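Local coordinates for RctB replication initiator protein (Vibrio cholerae, PDB 5UBE) that probably initiates replication of the second chromosome of the cholera pathogen by binding DNA, and shows structural similarity to plasmid initiators, at residues A[38-51]-A[81-94]. Numbering follows the deposited sequence.
Sequences KGVTKSIVELLNLI and IQQRLRAAVAVGLF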
# COMPACT_ATOMS: atom_id res chain seq x y z
N LYS A 38 -18.43 2.77 4.79
CA LYS A 38 -18.82 3.80 3.84
C LYS A 38 -17.60 4.31 3.08
O LYS A 38 -16.52 4.46 3.65
CB LYS A 38 -19.50 4.97 4.55
CG LYS A 38 -20.89 4.68 5.06
CD LYS A 38 -21.41 5.87 5.85
CE LYS A 38 -22.78 5.59 6.45
NZ LYS A 38 -23.14 6.64 7.46
N GLY A 39 -17.79 4.57 1.79
CA GLY A 39 -16.75 5.11 0.96
C GLY A 39 -15.74 4.10 0.45
O GLY A 39 -14.78 4.50 -0.22
N VAL A 40 -15.90 2.81 0.76
CA VAL A 40 -15.00 1.79 0.23
C VAL A 40 -15.62 1.29 -1.08
O VAL A 40 -16.59 0.53 -1.09
CB VAL A 40 -14.75 0.65 1.22
CG1 VAL A 40 -13.84 -0.41 0.59
CG2 VAL A 40 -14.10 1.18 2.50
N THR A 41 -15.04 1.74 -2.19
CA THR A 41 -15.53 1.47 -3.53
C THR A 41 -14.83 0.26 -4.15
O THR A 41 -13.80 -0.22 -3.67
CB THR A 41 -15.29 2.70 -4.43
OG1 THR A 41 -13.88 2.90 -4.54
CG2 THR A 41 -15.94 3.94 -3.84
N LYS A 42 -15.40 -0.21 -5.27
CA LYS A 42 -14.77 -1.26 -6.05
C LYS A 42 -13.36 -0.85 -6.48
O LYS A 42 -12.44 -1.68 -6.49
CB LYS A 42 -15.63 -1.58 -7.28
CG LYS A 42 -16.91 -2.34 -6.97
CD LYS A 42 -16.63 -3.53 -6.06
CE LYS A 42 -17.68 -4.63 -6.21
NZ LYS A 42 -17.47 -5.47 -7.43
N SER A 43 -13.18 0.42 -6.84
CA SER A 43 -11.88 0.90 -7.30
C SER A 43 -10.84 0.89 -6.18
O SER A 43 -9.65 0.70 -6.45
CB SER A 43 -12.03 2.31 -7.88
OG SER A 43 -10.79 2.84 -8.29
N ILE A 44 -11.25 1.12 -4.93
CA ILE A 44 -10.30 0.97 -3.83
C ILE A 44 -9.99 -0.50 -3.59
O ILE A 44 -8.83 -0.88 -3.39
CB ILE A 44 -10.83 1.67 -2.55
CG1 ILE A 44 -10.74 3.19 -2.72
CG2 ILE A 44 -10.03 1.21 -1.31
CD1 ILE A 44 -11.62 3.98 -1.78
N VAL A 45 -11.02 -1.35 -3.58
CA VAL A 45 -10.81 -2.78 -3.38
C VAL A 45 -9.84 -3.33 -4.42
O VAL A 45 -8.99 -4.17 -4.10
CB VAL A 45 -12.15 -3.54 -3.39
CG1 VAL A 45 -11.92 -5.04 -3.28
CG2 VAL A 45 -13.03 -3.06 -2.24
N GLU A 46 -9.94 -2.86 -5.67
CA GLU A 46 -9.00 -3.29 -6.70
C GLU A 46 -7.56 -3.06 -6.27
O GLU A 46 -6.72 -3.97 -6.35
CB GLU A 46 -9.27 -2.53 -8.00
CG GLU A 46 -10.48 -2.98 -8.81
CD GLU A 46 -10.69 -2.11 -10.04
OE1 GLU A 46 -9.98 -1.07 -10.16
OE2 GLU A 46 -11.54 -2.46 -10.88
N LEU A 47 -7.23 -1.84 -5.86
CA LEU A 47 -5.90 -1.56 -5.33
C LEU A 47 -5.57 -2.51 -4.18
O LEU A 47 -4.48 -3.09 -4.15
CB LEU A 47 -5.81 -0.11 -4.87
CG LEU A 47 -4.48 0.24 -4.20
CD1 LEU A 47 -3.38 0.21 -5.23
CD2 LEU A 47 -4.52 1.58 -3.48
N LEU A 48 -6.49 -2.68 -3.22
CA LEU A 48 -6.20 -3.52 -2.05
C LEU A 48 -5.91 -4.96 -2.46
O LEU A 48 -4.94 -5.56 -1.99
CB LEU A 48 -7.36 -3.47 -1.04
CG LEU A 48 -7.76 -2.07 -0.61
CD1 LEU A 48 -8.75 -2.14 0.53
CD2 LEU A 48 -6.54 -1.22 -0.23
N ASN A 49 -6.74 -5.53 -3.34
CA ASN A 49 -6.49 -6.89 -3.81
C ASN A 49 -5.13 -7.00 -4.48
O ASN A 49 -4.44 -8.02 -4.35
CB ASN A 49 -7.60 -7.32 -4.77
CG ASN A 49 -8.89 -7.67 -4.05
OD1 ASN A 49 -8.89 -7.89 -2.85
ND2 ASN A 49 -9.99 -7.73 -4.80
N LEU A 50 -4.73 -5.96 -5.22
CA LEU A 50 -3.45 -5.99 -5.92
C LEU A 50 -2.29 -6.05 -4.94
O LEU A 50 -1.38 -6.88 -5.08
CB LEU A 50 -3.32 -4.77 -6.82
CG LEU A 50 -2.28 -4.79 -7.93
CD1 LEU A 50 -2.61 -5.86 -8.96
CD2 LEU A 50 -2.22 -3.41 -8.57
N ILE A 51 -2.29 -5.14 -3.96
CA ILE A 51 -1.28 -5.16 -2.90
C ILE A 51 -1.22 -6.54 -2.25
O ILE A 51 -0.14 -7.12 -2.09
CB ILE A 51 -1.60 -4.08 -1.84
CG1 ILE A 51 -1.51 -2.67 -2.46
CG2 ILE A 51 -0.69 -4.27 -0.60
CD1 ILE A 51 -2.35 -1.64 -1.74
N ILE A 81 -3.01 4.47 -9.39
CA ILE A 81 -2.69 3.97 -8.05
C ILE A 81 -2.81 5.10 -7.03
O ILE A 81 -3.50 4.98 -6.01
CB ILE A 81 -1.28 3.35 -8.02
CG1 ILE A 81 -1.11 2.18 -9.03
CG2 ILE A 81 -0.91 2.93 -6.60
CD1 ILE A 81 -1.96 0.96 -8.75
N GLN A 82 -2.15 6.24 -7.30
CA GLN A 82 -2.18 7.36 -6.37
C GLN A 82 -3.62 7.82 -6.12
O GLN A 82 -3.96 8.20 -5.00
CB GLN A 82 -1.33 8.51 -6.90
CG GLN A 82 0.13 8.45 -6.48
CD GLN A 82 0.32 8.42 -4.96
OE1 GLN A 82 -0.16 9.30 -4.26
NE2 GLN A 82 1.04 7.41 -4.46
N GLN A 83 -4.46 7.82 -7.16
CA GLN A 83 -5.86 8.21 -6.99
C GLN A 83 -6.57 7.29 -6.01
O GLN A 83 -7.17 7.74 -5.03
CB GLN A 83 -6.58 8.21 -8.34
CG GLN A 83 -8.08 8.55 -8.26
CD GLN A 83 -8.82 8.19 -9.55
OE1 GLN A 83 -8.29 8.34 -10.65
NE2 GLN A 83 -10.04 7.69 -9.41
N ARG A 84 -6.52 5.98 -6.26
CA ARG A 84 -7.11 5.02 -5.33
C ARG A 84 -6.48 5.14 -3.95
O ARG A 84 -7.17 5.07 -2.93
CB ARG A 84 -6.96 3.60 -5.87
CG ARG A 84 -7.84 3.32 -7.09
CD ARG A 84 -7.16 2.29 -7.98
NE ARG A 84 -8.05 1.76 -9.02
CZ ARG A 84 -8.23 2.33 -10.21
NH1 ARG A 84 -7.61 3.47 -10.52
NH2 ARG A 84 -9.05 1.77 -11.10
N LEU A 85 -5.17 5.40 -3.89
CA LEU A 85 -4.52 5.50 -2.59
C LEU A 85 -5.01 6.71 -1.81
O LEU A 85 -5.27 6.59 -0.61
CB LEU A 85 -2.99 5.54 -2.74
CG LEU A 85 -2.22 5.68 -1.41
CD1 LEU A 85 -2.38 4.48 -0.47
CD2 LEU A 85 -0.75 5.96 -1.66
N ARG A 86 -5.19 7.86 -2.48
CA ARG A 86 -5.71 9.02 -1.76
C ARG A 86 -7.11 8.74 -1.21
O ARG A 86 -7.45 9.14 -0.09
CB ARG A 86 -5.75 10.26 -2.65
CG ARG A 86 -4.40 10.86 -3.00
CD ARG A 86 -4.58 12.22 -3.70
NE ARG A 86 -5.51 12.15 -4.83
CZ ARG A 86 -5.17 11.78 -6.06
NH1 ARG A 86 -3.90 11.43 -6.33
NH2 ARG A 86 -6.08 11.72 -7.01
N ALA A 87 -7.95 8.06 -2.00
CA ALA A 87 -9.30 7.77 -1.55
C ALA A 87 -9.28 6.81 -0.36
O ALA A 87 -10.04 6.98 0.60
CB ALA A 87 -10.13 7.19 -2.70
N ALA A 88 -8.41 5.80 -0.42
CA ALA A 88 -8.33 4.80 0.65
C ALA A 88 -7.84 5.41 1.95
O ALA A 88 -8.30 5.04 3.03
CB ALA A 88 -7.43 3.65 0.21
N VAL A 89 -6.90 6.35 1.86
CA VAL A 89 -6.47 7.10 3.04
C VAL A 89 -7.63 7.91 3.61
O VAL A 89 -7.86 7.93 4.83
CB VAL A 89 -5.26 7.98 2.68
CG1 VAL A 89 -4.95 8.95 3.81
CG2 VAL A 89 -4.06 7.11 2.38
N ALA A 90 -8.39 8.58 2.74
CA ALA A 90 -9.49 9.41 3.22
C ALA A 90 -10.53 8.60 3.98
O ALA A 90 -11.19 9.13 4.88
CB ALA A 90 -10.14 10.15 2.05
N VAL A 91 -10.70 7.32 3.65
CA VAL A 91 -11.64 6.49 4.38
C VAL A 91 -11.04 6.02 5.71
O VAL A 91 -11.77 5.75 6.68
CB VAL A 91 -12.10 5.32 3.50
CG1 VAL A 91 -12.54 4.11 4.35
CG2 VAL A 91 -13.22 5.75 2.59
N GLY A 92 -9.72 5.92 5.80
CA GLY A 92 -9.06 5.46 7.00
C GLY A 92 -8.46 4.07 6.92
O GLY A 92 -8.18 3.49 7.97
N LEU A 93 -8.23 3.55 5.71
CA LEU A 93 -7.74 2.18 5.54
C LEU A 93 -6.26 2.04 5.83
O LEU A 93 -5.81 0.96 6.22
CB LEU A 93 -8.02 1.69 4.11
CG LEU A 93 -9.49 1.74 3.68
CD1 LEU A 93 -9.68 0.94 2.41
CD2 LEU A 93 -10.37 1.21 4.78
N PHE A 94 -5.49 3.12 5.66
CA PHE A 94 -4.04 3.09 5.78
C PHE A 94 -3.56 4.14 6.76
O PHE A 94 -3.98 5.30 6.69
CB PHE A 94 -3.34 3.37 4.44
CG PHE A 94 -3.54 2.33 3.41
CD1 PHE A 94 -2.88 1.11 3.51
CD2 PHE A 94 -4.34 2.58 2.30
CE1 PHE A 94 -3.03 0.14 2.54
CE2 PHE A 94 -4.50 1.63 1.32
CZ PHE A 94 -3.84 0.41 1.43
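Arg84 reaches across the first turns of helix 42-55 and lays its guanidinium beneath Ser43 and beside Glu46. Ser43 OG stands 2.9 Å above one face, displaced toward the rim. Glu46 OE1 comes to the edge in the guanidinium plane, where it takes a nearly straight bond from Arg84 NH2 (3.1 Å, 163°). The carboxylate and guanidinium are almost coplanar, 8° apart. This salt bridge lies at one margin of an apolar seam between two helical segments that cross at -105°. Ile44 divides its branches: CD1 rests on Ala87 CB (3.7 Å), while CG2, anti to the backbone N, meets Ala88 and Leu93 CD1. One turn on, Leu47 sends CD1 to Ile81 CD1 (3.9 Å) and CD2 against Arg84 CB and the backbone at Leu85. Leu48 forks between Leu93 and Phe94, its CD2 3.6 Å from Phe94 CZ. Before the helix, whose N-cap Thr41 accepts from Ile44 N through OG1, the loop brings Gly39 O within 3.4 Å of Val91 CG2. A Schellman motif with Gly92 at C-prime ends helix 78-91 and turns the chain so that Leu93 and Phe94 face helix 42-55. The contact joins two helices of the helix-turn-helix domain: Leu48 also packs on Ile31 and Tyr34 of helix 26-34, Leu47 on Leu68 of helix 65-71, and Phe94 opens strand 94-100, meeting Phe114 of strand 108-114 and Phe21 of strand 20-22.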